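Side-chain contacts in capsid (Human calicivirus NLV/Boxer/2001/US, PDB 4RDL), which forms the norovirus capsid and, through its protruding P domain, binds histo-blood group glycans such as Lewis y, probably to attach to host cells: residues Pro13-Asn18 against Val242-Pro247; Pro46-Gly51 against Ile214-Ser219; Ala143-Ala146 against Thr151-Leu154; Arg264-Phe269 against Thr289-Gly294. All blocks are in the same frame, centred on the assembly; numbering follows the deposited sequence.

Interaction 1. Residues Pro13-Asn18 against Val242-Pro247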
loop_
_atom_site.group_PDB
_atom_site.type_symbol
_atom_site.label_atom_id
_atom_site.label_comp_id
_atom_site.label_asym_id
_atom_site.label_seq_id
_atom_site.Cartn_x
_atom_site.Cartn_y
_atom_site.Cartn_z
ATOM N N PRO A 13 23.149 10.199 9.863
ATOM C CA PRO A 13 22.259 11.308 10.217
ATOM C C PRO A 13 20.787 10.934 10.077
ATOM O O PRO A 13 20.389 10.298 9.096
ATOM C CB PRO A 13 22.616 12.389 9.189
ATOM C CG PRO A 13 23.971 12.028 8.704
ATOM C CD PRO A 13 24.014 10.534 8.720
ATOM N N PHE A 14 19.992 11.330 11.063
ATOM C CA PHE A 14 18.551 11.141 11.022
ATOM C C PHE A 14 17.936 12.000 9.920
ATOM O O PHE A 14 18.467 13.051 9.567
ATOM C CB PHE A 14 17.941 11.503 12.381
ATOM C CG PHE A 14 16.455 11.329 12.445
ATOM C CD1 PHE A 14 15.895 10.066 12.546
ATOM C CD2 PHE A 14 15.615 12.431 12.402
ATOM C CE1 PHE A 14 14.519 9.905 12.598
ATOM C CE2 PHE A 14 14.242 12.277 12.455
ATOM C CZ PHE A 14 13.693 11.012 12.553
ATOM N N SER A 15 16.819 11.540 9.372
ATOM C CA SER A 15 16.075 12.299 8.377
ATOM C C SER A 15 14.660 11.756 8.322
ATOM O O SER A 15 14.383 10.666 8.828
ATOM C CB SER A 15 16.727 12.185 6.998
ATOM O OG SER A 15 16.659 10.845 6.527
ATOM N N VAL A 16 13.757 12.535 7.735
ATOM C CA VAL A 16 12.410 12.048 7.453
ATOM C C VAL A 16 12.190 12.106 5.944
ATOM O O VAL A 16 12.935 12.786 5.237
ATOM C CB VAL A 16 11.334 12.861 8.203
ATOM C CG1 VAL A 16 11.562 12.778 9.709
ATOM C CG2 VAL A 16 11.305 14.314 7.730
ATOM N N PRO A 17 11.176 11.388 5.435
ATOM C CA PRO A 17 10.974 11.410 3.987
ATOM C C PRO A 17 10.791 12.814 3.419
ATOM O O PRO A 17 10.134 13.675 4.017
ATOM C CB PRO A 17 9.694 10.591 3.798
ATOM C CG PRO A 17 9.665 9.671 4.969
ATOM C CD PRO A 17 10.233 10.478 6.111
ATOM N N ASN A 18 11.408 13.008 2.260
ATOM C CA ASN A 18 11.284 14.182 1.418
ATOM C C ASN A 18 10.186 13.913 0.394
ATOM O O ASN A 18 10.427 13.911 -0.821
ATOM C CB ASN A 18 12.615 14.401 0.701
ATOM C CG ASN A 18 12.610 15.608 -0.192
ATOM O OD1 ASN A 18 12.004 16.628 0.130
ATOM N ND2 ASN A 18 13.298 15.505 -1.325
ATOM N N VAL A 242 12.943 2.377 9.277
ATOM C CA VAL A 242 13.445 1.009 9.231
ATOM C C VAL A 242 14.650 0.931 8.295
ATOM O O VAL A 242 15.670 0.303 8.606
ATOM C CB VAL A 242 12.357 0.012 8.783
ATOM C CG1 VAL A 242 12.973 -1.363 8.507
ATOM C CG2 VAL A 242 11.281 -0.091 9.848
ATOM N N ASN A 243 14.530 1.590 7.149
ATOM C CA ASN A 243 15.616 1.637 6.182
ATOM C C ASN A 243 16.887 2.295 6.729
ATOM O O ASN A 243 17.995 1.787 6.552
ATOM C CB ASN A 243 15.161 2.393 4.937
ATOM C CG ASN A 243 16.077 2.175 3.769
ATOM O OD1 ASN A 243 15.979 1.162 3.085
ATOM N ND2 ASN A 243 16.983 3.114 3.537
ATOM N N GLU A 244 16.716 3.433 7.393
ATOM C CA GLU A 244 17.845 4.257 7.818
ATOM C C GLU A 244 18.540 3.759 9.080
ATOM O O GLU A 244 19.763 3.792 9.164
ATOM C CB GLU A 244 17.392 5.709 8.014
ATOM C CG GLU A 244 16.933 6.372 6.740
ATOM C CD GLU A 244 18.035 6.437 5.711
ATOM O OE1 GLU A 244 18.943 7.285 5.859
ATOM O OE2 GLU A 244 18.009 5.624 4.765
ATOM N N GLN A 245 17.760 3.322 10.064
ATOM C CA GLN A 245 18.317 2.913 11.350
ATOM C C GLN A 245 19.252 3.990 11.908
ATOM O O GLN A 245 20.341 3.687 12.412
ATOM C CB GLN A 245 19.082 1.595 11.204
ATOM C CG GLN A 245 18.247 0.449 10.658
ATOM C CD GLN A 245 17.374 -0.184 11.714
ATOM O OE1 GLN A 245 17.857 -0.586 12.777
ATOM N NE2 GLN A 245 16.082 -0.278 11.436
ATOM N N ALA A 246 18.836 5.248 11.811
ATOM C CA ALA A 246 19.654 6.351 12.306
ATOM C C ALA A 246 19.573 6.431 13.823
ATOM O O ALA A 246 18.483 6.454 14.387
ATOM C CB ALA A 246 19.213 7.667 11.683
ATOM N N PRO A 247 20.732 6.460 14.497
ATOM C CA PRO A 247 20.705 6.583 15.956
ATOM C C PRO A 247 20.001 7.858 16.414
ATOM O O PRO A 247 20.129 8.910 15.783
ATOM C CB PRO A 247 22.191 6.632 16.322
ATOM C CG PRO A 247 22.850 5.844 15.233
ATOM C CD PRO A 247 22.092 6.210 13.988
HETATM O O HOH W 1 18.355 9.034 7.943
#
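F14 and A246 form the apolar half, and S15 and E244 the water-bridged half, of a contact that lays the N-terminal arm of the P domain on the C-terminal end of helix 235-244, in what corresponds to the P1 subdomain of noroviruses. No direct hydrogen bond joins the two segments. The A246 methyl sits closest to the arm's backbone, CB lying 3.6 Å from F14 CA, and also borders the F14 ring at its edge, near the ring plane. F14 holds its ring anti to the backbone N (chi1 -179°), turned to meet F241, F298 and W301.

Q245, with positive phi, ends the helix; its side-chain NE2 returns to V242 O at 2.9 Å, and the chain then brings A246 over the arm. The polar half centres on one water. It donates to P13 O at 2.7 Å and to E244 OE1 at 2.8 Å, and accepts from S15 OG at 2.9 Å. Two bent torsions, chi1 -65° and chi2 -61°, fold the E244 chain, and its other oxygen, OE2, accepts from N243 ND2 at 3.0 Å, nearly in line with the C-O bond. S15 OG has a second hydrogen-bond partner, H240 NE2. Further along the arm, P17 packs on N243 of the second subunit, and N18 N bonds that residue's OD1, so the arm also enters the dimer interface.

With S15 giving its proton to the water, its oxygen can accept from H240, which is consistent with a protonated NE2 there. Both E244 oxygens have donors, so its negative charge is probably well stabilised.

Interaction 2. Residues Pro46-Gly51 against Ile214-Ser219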
loop_
_atom_site.group_PDB
_atom_site.type_symbol
_atom_site.label_atom_id
_atom_site.label_comp_id
_atom_site.label_asym_id
_atom_site.label_seq_id
_atom_site.Cartn_x
_atom_site.Cartn_y
_atom_site.Cartn_z
ATOM N N PRO A 46 -3.914 7.555 22.348
ATOM C CA PRO A 46 -3.664 6.645 21.227
ATOM C C PRO A 46 -2.762 5.485 21.642
ATOM O O PRO A 46 -1.750 5.687 22.322
ATOM C CB PRO A 46 -2.948 7.539 20.209
ATOM C CG PRO A 46 -2.239 8.542 21.044
ATOM C CD PRO A 46 -3.145 8.808 22.224
ATOM N N GLN A 47 -3.140 4.277 21.241
ATOM C CA GLN A 47 -2.287 3.112 21.417
ATOM C C GLN A 47 -2.443 2.243 20.179
ATOM O O GLN A 47 -2.690 1.035 20.261
ATOM C CB GLN A 47 -2.622 2.341 22.700
ATOM C CG GLN A 47 -1.608 1.239 22.995
ATOM C CD GLN A 47 -1.806 0.561 24.335
ATOM O OE1 GLN A 47 -2.749 0.858 25.069
ATOM N NE2 GLN A 47 -0.906 -0.362 24.661
ATOM N N PHE A 48 -2.310 2.883 19.024
ATOM C CA PHE A 48 -2.404 2.182 17.755
ATOM C C PHE A 48 -1.324 1.110 17.704
ATOM O O PHE A 48 -0.260 1.263 18.313
ATOM C CB PHE A 48 -2.251 3.161 16.590
ATOM C CG PHE A 48 -3.168 4.347 16.679
ATOM C CD1 PHE A 48 -4.448 4.207 17.191
ATOM C CD2 PHE A 48 -2.740 5.602 16.274
ATOM C CE1 PHE A 48 -5.295 5.308 17.291
ATOM C CE2 PHE A 48 -3.578 6.695 16.361
ATOM C CZ PHE A 48 -4.853 6.554 16.884
ATOM N N GLN A 49 -1.601 0.016 16.999
ATOM C CA GLN A 49 -0.624 -1.054 16.872
ATOM C C GLN A 49 0.047 -1.040 15.505
ATOM O O GLN A 49 1.119 -1.624 15.327
ATOM C CB GLN A 49 -1.271 -2.405 17.162
ATOM C CG GLN A 49 -1.757 -2.504 18.593
ATOM C CD GLN A 49 -0.636 -2.250 19.580
ATOM O OE1 GLN A 49 0.396 -2.920 19.543
ATOM N NE2 GLN A 49 -0.823 -1.265 20.459
ATOM N N ASN A 50 -0.600 -0.380 14.548
ATOM C CA ASN A 50 0.002 -0.115 13.252
ATOM C C ASN A 50 0.560 1.308 13.201
ATOM O O ASN A 50 0.155 2.166 13.991
ATOM C CB ASN A 50 -0.995 -0.385 12.126
ATOM C CG ASN A 50 -1.250 -1.869 11.932
ATOM O OD1 ASN A 50 -0.324 -2.678 12.035
ATOM N ND2 ASN A 50 -2.499 -2.237 11.674
ATOM N N GLY A 51 1.508 1.539 12.296
ATOM C CA GLY A 51 2.227 2.806 12.221
ATOM C C GLY A 51 3.137 3.075 13.406
ATOM O O GLY A 51 3.462 4.239 13.668
ATOM N N ILE A 214 -0.450 15.768 20.594
ATOM C CA ILE A 214 -0.130 14.744 19.610
ATOM C C ILE A 214 -0.788 15.066 18.271
ATOM O O ILE A 214 -1.962 15.476 18.213
ATOM C CB ILE A 214 -0.589 13.361 20.105
ATOM C CG1 ILE A 214 0.168 12.985 21.391
ATOM C CG2 ILE A 214 -0.408 12.301 19.031
ATOM C CD1 ILE A 214 -0.394 11.785 22.111
ATOM N N VAL A 215 -0.021 14.894 17.197
ATOM C CA VAL A 215 -0.517 15.095 15.842
ATOM C C VAL A 215 -0.984 13.782 15.227
ATOM O O VAL A 215 -0.286 12.769 15.287
ATOM C CB VAL A 215 0.594 15.699 14.955
ATOM C CG1 VAL A 215 0.138 15.797 13.503
ATOM C CG2 VAL A 215 1.019 17.083 15.500
ATOM N N TYR A 216 -2.176 13.819 14.645
ATOM C CA TYR A 216 -2.730 12.685 13.901
ATOM C C TYR A 216 -2.782 13.000 12.422
ATOM O O TYR A 216 -3.195 14.090 12.015
ATOM C CB TYR A 216 -4.132 12.346 14.409
ATOM C CG TYR A 216 -4.123 11.965 15.859
ATOM C CD1 TYR A 216 -3.730 10.693 16.249
ATOM C CD2 TYR A 216 -4.451 12.890 16.843
ATOM C CE1 TYR A 216 -3.698 10.336 17.572
ATOM C CE2 TYR A 216 -4.427 12.542 18.173
ATOM C CZ TYR A 216 -4.052 11.260 18.531
ATOM O OH TYR A 216 -4.022 10.893 19.857
ATOM N N PHE A 217 -2.324 12.047 11.622
ATOM C CA PHE A 217 -2.477 12.118 10.186
ATOM C C PHE A 217 -3.778 11.428 9.845
ATOM O O PHE A 217 -4.051 10.336 10.344
ATOM C CB PHE A 217 -1.269 11.462 9.523
ATOM C CG PHE A 217 0.018 12.121 9.907
ATOM C CD1 PHE A 217 0.474 13.224 9.201
ATOM C CD2 PHE A 217 0.731 11.688 11.013
ATOM C CE1 PHE A 217 1.632 13.871 9.585
ATOM C CE2 PHE A 217 1.892 12.331 11.404
ATOM C CZ PHE A 217 2.347 13.415 10.686
ATOM N N THR A 218 -4.587 12.070 9.004
ATOM C CA THR A 218 -5.942 11.603 8.732
ATOM C C THR A 218 -6.116 11.131 7.309
ATOM O O THR A 218 -5.465 11.624 6.380
ATOM C CB THR A 218 -6.981 12.727 8.962
ATOM O OG1 THR A 218 -6.740 13.801 8.043
ATOM C CG2 THR A 218 -6.906 13.251 10.399
ATOM N N SER A 219 -7.025 10.164 7.146
ATOM C CA SER A 219 -7.529 9.781 5.834
ATOM C C SER A 219 -9.035 9.641 5.888
ATOM O O SER A 219 -9.591 9.118 6.860
ATOM C CB SER A 219 -6.943 8.434 5.386
ATOM O OG SER A 219 -5.534 8.498 5.273
#
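P46 and F48 press against Y216 and I214 where a loop crosses strand 213-220, a member of the curled antiparallel sheet of the P1 subdomain. All four residues are buried.

The aromatic contact is between F48 and Y216, whose side chains cross at about a right angle. F48 CE2 comes within 3.8 Å of Y216 CE1, reaching the tyrosine at its edge; seen from the phenylalanine, the approach is oblique. F48 CG stands beside its backbone N (chi1 -52°), which turns the ring to the strand. The Y216 ring has a neighbour from its own strand: I214 CG2 lies 3.8 Å above one face, near the rim.

The aliphatic contacts centre on P46, wedged among three side chains. Its CB does double duty: it sits over the rim of one F48 face and in the plane of Y216, 3.9 Å from Y216 CE1. Its CG and the I214 side chain reach toward each other, with CG 3.9 Å from I214 CD1.

Polar bonds hold the two partners separately rather than to each other. Within the loop Q49 NE2 donates to Q47 O at 3.0 Å, arriving well above the carbonyl plane, while D109 OD2 accepts from both Q49 N and N50 N. On the strand, Y216 pairs through its backbone with M37 of strand 35-38. The phenol oxygen of Y216 is hydrogen-bonded elsewhere in the structure, and on the loop side it is lined by the proline ring, with P46 CG 3.2 Å from Y216 OH and P46 CD 3.3 Å from the same oxygen.

Interaction 3. Residues Ala143-Ala146 against Thr151-Leu154; sequences ATFA and TVKL
T151 N donates to A146 O at 3.2 Å, with a fairly straight N-H...O angle of 161°, in a short beta hairpin at the margin of the seven-stranded antiparallel sheet of the P2 subdomain. The donor nitrogen lies above the A146 carbonyl plane, 54° out of it. The partner bond of this hydrogen-bonded pair, A146 N to T151 O, is less certain because T151 O is placed too near its neighbour.

At the open end, K153 N reaches T144 O at 3.1 Å, a weak and bent bond. T144 O has further company: a water donates to it at 2.8 Å and stands 2.7 Å from T151 OG1, linking the T144 carbonyl to the T151 hydroxyl, and V152 CA adds a CA-H...O contact at 3.6 Å. T151 carries its OG1 between the backbone N and the carbonyl carbon (chi1 66°), facing this water.

Outward from the backbone, packing divides between the two faces. F145 and V152 share one, pointing the same way side by side; I138 of strand 133-139 and P189 lie beside them. A146 and T151 occupy the other, where S193 and N87 are neighbours. Strand 151-154 is bonded on its far side to strand 83-89, through V152 with V86 and L154 with Y84, which leaves 145-146 as one of the two outermost strands of the sheet within this chain. The K153 side chain runs out extended past T144; it lies about 13 Å from a bound galactose. Where it leaves the strand, T144 CB and K153 CB are 3.7 Å apart; on the F145 face, V152 CG1 lies 3.7 Å from F145 CD1.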
loop_
_atom_site.group_PDB
_atom_site.type_symbol
_atom_site.label_atom_id
_atom_site.label_comp_id
_atom_site.label_asym_id
_atom_site.label_seq_id
_atom_site.Cartn_x
_atom_site.Cartn_y
_atom_site.Cartn_z
ATOM N N ALA A 143 -14.828 -13.310 23.112
ATOM C CA ALA A 143 -13.735 -14.237 23.389
ATOM C C ALA A 143 -13.253 -14.950 22.127
ATOM O O ALA A 143 -12.106 -15.391 22.055
ATOM C CB ALA A 143 -14.153 -15.245 24.445
ATOM N N THR A 144 -14.141 -15.066 21.139
ATOM C CA THR A 144 -13.814 -15.730 19.882
ATOM C C THR A 144 -12.959 -14.860 18.952
ATOM O O THR A 144 -12.506 -15.319 17.904
ATOM C CB THR A 144 -15.079 -16.184 19.147
ATOM O OG1 THR A 144 -16.048 -15.126 19.160
ATOM C CG2 THR A 144 -15.675 -17.399 19.841
ATOM N N PHE A 145 -12.750 -13.599 19.321
ATOM C CA PHE A 145 -11.753 -12.772 18.647
ATOM C C PHE A 145 -10.438 -12.988 19.391
ATOM O O PHE A 145 -10.220 -12.419 20.460
ATOM C CB PHE A 145 -12.175 -11.294 18.654
ATOM C CG PHE A 145 -11.159 -10.360 18.045
ATOM C CD1 PHE A 145 -10.955 -10.329 16.671
ATOM C CD2 PHE A 145 -10.413 -9.509 18.846
ATOM C CE1 PHE A 145 -10.019 -9.466 16.107
ATOM C CE2 PHE A 145 -9.478 -8.642 18.291
ATOM C CZ PHE A 145 -9.278 -8.622 16.918
ATOM N N ALA A 146 -9.575 -13.840 18.837
ATOM C CA ALA A 146 -8.371 -14.259 19.543
ATOM C C ALA A 146 -7.147 -14.306 18.617
ATOM O O ALA A 146 -6.440 -15.317 18.559
ATOM C CB ALA A 146 -8.603 -15.630 20.209
ATOM N N THR A 151 -6.505 -17.330 16.061
ATOM C CA THR A 151 -7.829 -17.533 15.469
ATOM C C THR A 151 -8.785 -16.356 15.654
ATOM O O THR A 151 -8.768 -15.686 16.692
ATOM C CB THR A 151 -8.527 -18.812 16.007
ATOM O OG1 THR A 151 -8.815 -18.662 17.402
ATOM C CG2 THR A 151 -7.652 -20.043 15.799
ATOM N N VAL A 152 -9.623 -16.120 14.648
ATOM C CA VAL A 152 -10.753 -15.203 14.787
ATOM C C VAL A 152 -12.013 -15.845 14.220
ATOM O O VAL A 152 -11.954 -16.618 13.255
ATOM C CB VAL A 152 -10.506 -13.832 14.097
ATOM C CG1 VAL A 152 -9.348 -13.107 14.760
ATOM C CG2 VAL A 152 -10.272 -14.013 12.595
ATOM N N LYS A 153 -13.147 -15.530 14.828
ATOM C CA LYS A 153 -14.429 -16.011 14.336
ATOM C C LYS A 153 -14.889 -15.169 13.146
ATOM O O LYS A 153 -14.733 -13.938 13.139
ATOM C CB LYS A 153 -15.495 -15.976 15.445
ATOM C CG LYS A 153 -16.896 -16.296 14.947
ATOM C CD LYS A 153 -17.925 -16.272 16.068
ATOM C CE LYS A 153 -19.312 -16.586 15.535
ATOM N NZ LYS A 153 -20.351 -16.526 16.605
ATOM N N LEU A 154 -15.454 -15.844 12.147
ATOM C CA LEU A 154 -16.120 -15.196 11.023
ATOM C C LEU A 154 -17.628 -15.290 11.210
ATOM O O LEU A 154 -18.142 -16.350 11.560
ATOM C CB LEU A 154 -15.740 -15.894 9.717
ATOM C CG LEU A 154 -14.479 -15.374 9.008
ATOM C CD1 LEU A 154 -13.309 -15.121 9.964
ATOM C CD2 LEU A 154 -14.091 -16.326 7.878
HETATM O O HOH W 2 -11.421 -17.807 17.452
#

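Interaction 4. Residues Arg264-Phe269 against Thr289-Gly294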
loop_
_atom_site.group_PDB
_atom_site.type_symbol
_atom_site.label_atom_id
_atom_site.label_comp_id
_atom_site.label_asym_id
_atom_site.label_seq_id
_atom_site.Cartn_x
_atom_site.Cartn_y
_atom_site.Cartn_z
ATOM N N ARG A 264 9.823 27.349 2.402
ATOM C CA ARG A 264 9.527 28.202 3.542
ATOM C C ARG A 264 8.835 27.389 4.628
ATOM O O ARG A 264 7.938 26.596 4.342
ATOM C CB ARG A 264 8.623 29.352 3.108
ATOM C CG ARG A 264 8.462 30.441 4.143
ATOM C CD ARG A 264 7.646 31.601 3.585
ATOM N NE ARG A 264 6.222 31.275 3.466
ATOM C CZ ARG A 264 5.645 30.773 2.378
ATOM N NH1 ARG A 264 6.366 30.528 1.295
ATOM N NH2 ARG A 264 4.346 30.514 2.377
ATOM N N ASN A 265 9.246 27.586 5.872
ATOM C CA ASN A 265 8.627 26.903 7.000
ATOM C C ASN A 265 7.193 27.369 7.244
ATOM O O ASN A 265 6.935 28.574 7.380
ATOM C CB ASN A 265 9.463 27.118 8.264
ATOM C CG ASN A 265 8.877 26.422 9.470
ATOM O OD1 ASN A 265 8.348 25.311 9.367
ATOM N ND2 ASN A 265 8.953 27.079 10.623
ATOM N N LEU A 266 6.271 26.412 7.311
ATOM C CA LEU A 266 4.860 26.692 7.561
ATOM C C LEU A 266 4.438 26.362 8.994
ATOM O O LEU A 266 3.382 26.802 9.451
ATOM C CB LEU A 266 3.989 25.890 6.594
ATOM C CG LEU A 266 4.333 26.044 5.113
ATOM C CD1 LEU A 266 3.449 25.139 4.273
ATOM C CD2 LEU A 266 4.193 27.491 4.683
ATOM N N GLY A 267 5.256 25.580 9.692
ATOM C CA GLY A 267 4.940 25.155 11.044
ATOM C C GLY A 267 5.957 24.175 11.590
ATOM O O GLY A 267 6.477 23.325 10.857
ATOM N N GLU A 268 6.252 24.294 12.882
ATOM C CA GLU A 268 7.217 23.411 13.532
ATOM C C GLU A 268 6.545 22.254 14.247
ATOM O O GLU A 268 5.434 22.397 14.773
ATOM C CB GLU A 268 8.022 24.175 14.575
ATOM C CG GLU A 268 8.828 25.336 14.060
ATOM C CD GLU A 268 9.791 25.809 15.120
ATOM O OE1 GLU A 268 9.312 26.270 16.176
ATOM O OE2 GLU A 268 11.016 25.665 14.916
ATOM N N PHE A 269 7.246 21.123 14.301
ATOM C CA PHE A 269 6.767 19.933 14.996
ATOM C C PHE A 269 7.935 19.292 15.729
ATOM O O PHE A 269 9.084 19.430 15.313
ATOM C CB PHE A 269 6.194 18.925 13.986
ATOM C CG PHE A 269 4.992 19.429 13.241
ATOM C CD1 PHE A 269 3.716 19.090 13.656
ATOM C CD2 PHE A 269 5.136 20.251 12.131
ATOM C CE1 PHE A 269 2.602 19.543 12.972
ATOM C CE2 PHE A 269 4.022 20.723 11.450
ATOM C CZ PHE A 269 2.759 20.362 11.873
ATOM N N THR A 289 -5.078 27.942 8.167
ATOM C CA THR A 289 -5.116 26.519 7.844
ATOM C C THR A 289 -3.847 26.145 7.090
ATOM O O THR A 289 -3.472 26.819 6.137
ATOM C CB THR A 289 -6.350 26.169 6.981
ATOM O OG1 THR A 289 -7.546 26.335 7.754
ATOM C CG2 THR A 289 -6.274 24.735 6.489
ATOM N N LEU A 290 -3.173 25.086 7.526
ATOM C CA LEU A 290 -1.986 24.615 6.820
ATOM C C LEU A 290 -2.421 23.866 5.570
ATOM O O LEU A 290 -3.460 23.212 5.571
ATOM C CB LEU A 290 -1.168 23.661 7.689
ATOM C CG LEU A 290 -0.470 24.204 8.931
ATOM C CD1 LEU A 290 -0.005 23.056 9.806
ATOM C CD2 LEU A 290 0.695 25.104 8.539
ATOM N N PRO A 291 -1.619 23.956 4.501
ATOM C CA PRO A 291 -1.878 23.158 3.305
ATOM C C PRO A 291 -1.529 21.695 3.590
ATOM O O PRO A 291 -0.823 21.411 4.564
ATOM C CB PRO A 291 -0.916 23.762 2.281
ATOM C CG PRO A 291 0.237 24.214 3.108
ATOM C CD PRO A 291 -0.386 24.753 4.376
ATOM N N ILE A 292 -2.010 20.781 2.754
ATOM C CA ILE A 292 -1.779 19.353 2.980
ATOM C C ILE A 292 -0.648 18.797 2.116
ATOM O O ILE A 292 -0.344 17.602 2.180
ATOM C CB ILE A 292 -3.049 18.507 2.736
ATOM C CG1 ILE A 292 -3.457 18.564 1.265
ATOM C CG2 ILE A 292 -4.169 18.965 3.653
ATOM C CD1 ILE A 292 -4.539 17.562 0.915
ATOM N N ASN A 293 -0.029 19.661 1.311
ATOM C CA ASN A 293 1.008 19.226 0.380
ATOM C C ASN A 293 2.415 19.687 0.767
ATOM O O ASN A 293 3.310 19.744 -0.073
ATOM C CB ASN A 293 0.677 19.658 -1.052
ATOM C CG ASN A 293 0.709 21.163 -1.229
ATOM O OD1 ASN A 293 0.677 21.911 -0.254
ATOM N ND2 ASN A 293 0.781 21.614 -2.477
ATOM N N GLY A 294 2.605 20.006 2.043
ATOM C CA GLY A 294 3.918 20.374 2.539
ATOM C C GLY A 294 4.819 19.163 2.714
ATOM O O GLY A 294 4.373 18.013 2.643
#
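L290 meets the F269 ring at its edge: L290 CD1 lies near the ring plane, 4.4 Å from F269 CZ. F269 also makes an edge-to-face pair with F296 of strand 295-302, and its side chain touches M277 and C279 on the neighbouring strand 276-279. The second ring here is the pyrrolidine of P291, met obliquely by L266: L266 CD1 stands 3.5 Å from P291 CG and 3.9 Å from P291 CD. L266 CG lies anti to its carbonyl carbon (chi1 -53°), and an extended chi2 of 177° then carries CD1 to the proline.

The backbone of strand 265-272 is irregular at just this point. L266 and G267 both face Y257 of strand 252-258, a classic beta bulge in the antiparallel sheet of the P1 subdomain. An Asx turn leads into it, N265 OD1 accepting from G267 N at 3.1 Å with the donor 63° above the side-chain carbonyl plane.

On the loop, L290 enters beside the bulge with its CD2 methyl, 3.9 Å from L266 CB and 3.3 Å from L266 O. No hydrogen bond joins the two segments. The loop is instead fastened through Y257, whose OH is hydrogen-bonded to both P291 O and G294 N, so the residue opposite the bulge also holds the loop at P291 and G294.

Overall arrangement
Interaction 2 is the buried core contact, about 7 Å from the chain centre; interactions 1, 3 and 4 lie 20 Å or more out and are partly exposed. Interactions 2 and 4 both reach the curled P1 sheet and touch directly, V215 CG2 packing 3.8 Å from F269 CD1. Interaction 1 covers another part of the same subdomain and adjoins the second subunit. Interaction 3 belongs to the separate P2 sheet, its centre 43 Å from that of interaction 4. Chemistry follows place: side-chain packing without hydrogen bonds across 2 and 4, a single water bridging 1 beside an apolar patch, and backbone bonding in 3.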